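Local coordinates for proteinase K (Serratia sp., PDB 2B6N) that cleaves peptide bonds as a calcium-binding, subtilisin-like serine endopeptidase from a psychrotrophic bacterium, this chain being its catalytic domain, at the calcium ion site. Sequence-based numbering; all coordinates share one arbitrary frame.

The calcium ion site. Residues 10-12, 14-15, 17, 19, 21-25. With CA (calcium ion), chain B.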
# COMPACT_ATOMS: atom_id res chain seq x y z
N ILE A 10 -8.61 1.80 8.59
CA ILE A 10 -7.69 1.68 9.71
C ILE A 10 -8.41 1.21 11.00
O ILE A 10 -7.83 0.49 11.79
CB ILE A 10 -6.83 2.97 9.94
CG1 ILE A 10 -7.70 4.16 10.38
CG2 ILE A 10 -6.01 3.30 8.67
CD1 ILE A 10 -6.89 5.44 10.61
N ASP A 11 -9.68 1.60 11.17
CA ASP A 11 -10.51 1.06 12.29
C ASP A 11 -10.55 -0.48 12.26
O ASP A 11 -10.50 -1.16 13.32
CB ASP A 11 -11.94 1.65 12.20
CG ASP A 11 -12.75 1.49 13.51
OD1 ASP A 11 -12.27 0.87 14.49
OD2 ASP A 11 -13.88 2.01 13.53
N ARG A 12 -10.65 -1.05 11.06
CA ARG A 12 -10.78 -2.50 10.90
C ARG A 12 -9.53 -3.30 11.25
O ARG A 12 -9.64 -4.41 11.79
CB ARG A 12 -11.21 -2.85 9.46
CG ARG A 12 -11.41 -4.39 9.20
CD ARG A 12 -12.74 -4.85 9.84
NE ARG A 12 -12.94 -6.31 9.92
CZ ARG A 12 -12.44 -7.10 10.87
NH1 ARG A 12 -11.61 -6.62 11.80
NH2 ARG A 12 -12.74 -8.39 10.87
N ASP A 14 -6.98 -3.02 13.37
CA ASP A 14 -6.52 -3.22 14.77
C ASP A 14 -7.43 -4.11 15.66
O ASP A 14 -7.27 -4.14 16.89
CB ASP A 14 -6.21 -1.87 15.47
CG ASP A 14 -7.46 -1.16 15.94
OD1 ASP A 14 -8.55 -1.39 15.34
OD2 ASP A 14 -7.37 -0.42 16.93
N GLN A 15 -8.35 -4.84 15.03
CA GLN A 15 -9.28 -5.72 15.74
C GLN A 15 -9.56 -6.99 14.93
O GLN A 15 -9.47 -6.98 13.69
CB GLN A 15 -10.58 -4.96 16.05
CG GLN A 15 -11.26 -4.34 14.82
CD GLN A 15 -12.49 -3.56 15.19
OE1 GLN A 15 -12.42 -2.34 15.42
NE2 GLN A 15 -13.64 -4.24 15.25
N ASN A 17 -12.57 -9.01 15.10
CA ASN A 17 -13.98 -9.18 14.78
C ASN A 17 -14.69 -7.86 14.57
O ASN A 17 -14.32 -6.85 15.19
CB ASN A 17 -14.68 -9.92 15.93
CG ASN A 17 -13.98 -11.21 16.32
OD1 ASN A 17 -13.67 -12.03 15.46
ND2 ASN A 17 -13.73 -11.39 17.61
N PRO A 19 -18.34 -5.86 15.17
CA PRO A 19 -18.40 -4.56 14.48
C PRO A 19 -17.20 -3.64 14.75
O PRO A 19 -16.45 -3.85 15.70
CB PRO A 19 -19.68 -3.94 15.05
CG PRO A 19 -19.72 -4.46 16.45
CD PRO A 19 -19.21 -5.88 16.36
N ASP A 21 -15.12 -0.72 16.18
CA ASP A 21 -15.21 -0.07 17.50
C ASP A 21 -14.87 1.44 17.51
O ASP A 21 -14.77 2.04 18.58
CB ASP A 21 -14.39 -0.84 18.54
CG ASP A 21 -12.88 -0.68 18.36
OD1 ASP A 21 -12.40 -0.09 17.37
OD2 ASP A 21 -12.14 -1.16 19.26
N ASN A 22 -14.72 2.06 16.34
CA ASN A 22 -14.49 3.51 16.27
C ASN A 22 -13.19 3.93 16.97
O ASN A 22 -13.10 5.02 17.57
CB ASN A 22 -15.68 4.28 16.88
CG ASN A 22 -15.80 5.71 16.36
OD1 ASN A 22 -15.91 6.68 17.14
ND2 ASN A 22 -15.79 5.85 15.05
N ASN A 23 -12.20 3.05 16.89
CA ASN A 23 -10.91 3.26 17.52
C ASN A 23 -9.78 2.64 16.70
O ASN A 23 -9.90 1.49 16.24
CB ASN A 23 -10.85 2.63 18.91
CG ASN A 23 -9.65 3.11 19.71
OD1 ASN A 23 -8.72 2.36 19.99
ND2 ASN A 23 -9.66 4.38 20.08
N TYR A 24 -8.70 3.41 16.53
CA TYR A 24 -7.48 2.88 15.90
C TYR A 24 -6.32 2.95 16.90
O TYR A 24 -5.78 4.03 17.16
CB TYR A 24 -7.15 3.55 14.55
CG TYR A 24 -5.85 3.03 13.96
CD1 TYR A 24 -5.67 1.66 13.74
CD2 TYR A 24 -4.80 3.89 13.64
CE1 TYR A 24 -4.48 1.15 13.23
CE2 TYR A 24 -3.59 3.39 13.10
CZ TYR A 24 -3.44 2.02 12.93
OH TYR A 24 -2.27 1.50 12.42
N HIS A 25 -5.97 1.81 17.47
CA HIS A 25 -4.89 1.73 18.44
C HIS A 25 -3.57 1.54 17.73
O HIS A 25 -3.49 0.78 16.76
CB HIS A 25 -5.12 0.55 19.40
CG HIS A 25 -4.04 0.38 20.41
ND1 HIS A 25 -4.04 1.04 21.62
CD2 HIS A 25 -2.90 -0.36 20.39
CE1 HIS A 25 -2.95 0.74 22.30
NE2 HIS A 25 -2.24 -0.11 21.57
CA CA B . -10.75 -0.62 15.61
O HOH W 1 -10.18 -1.83 17.80
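One face of the Tyr24 ring rests on Ile10, whose CB sits 4.1 Å above the plane and over its centre, while the Arg12 guanidinium presents its edge, in plane, to the backbone carbonyl carbon of Gln15. The flat Gln15 carboxamide has Asn17 O and Pro19 O at its nitrogen edge, both in the amide plane. NE2 donates to each, at 2.7 Å to Asn17 O, which fixes the amide rotation and turns OE1 to the calcium. That oxygen, 2.4 Å from CA, also accepts Asp21 N on a lone pair in the carbonyl plane.

The centre of this calcium site lies about 23 Å from the catalytic His72, and the ion, tying helix 8-13 to the following loop and strand 23-25, probably stabilises this part of the fold, as calcium does in other subtilases. Seven oxygen donors are seen, perhaps missing further waters: Asp11 O and OD1, Asp14 OD1, Gln15 OE1, Asp21 OD1, Asn23 O and the O atom of water 1, 2.6 Å from CA. Asp11 chelates through its backbone and side chain, CG lying anti to the backbone N (chi1 -163°). Asp14 and Asp21 instead place CG between backbone N and carbonyl carbon, each binding through one carboxylate oxygen. The three carboxylates, if all ionised, would outweigh the ion's double positive charge. Asn23 N reaches Asp11 OD1 from above the carboxylate plane, and His25 N likewise approaches Asp14 OD2, in a nearly straight 2.7 Å hydrogen bond (175° at H).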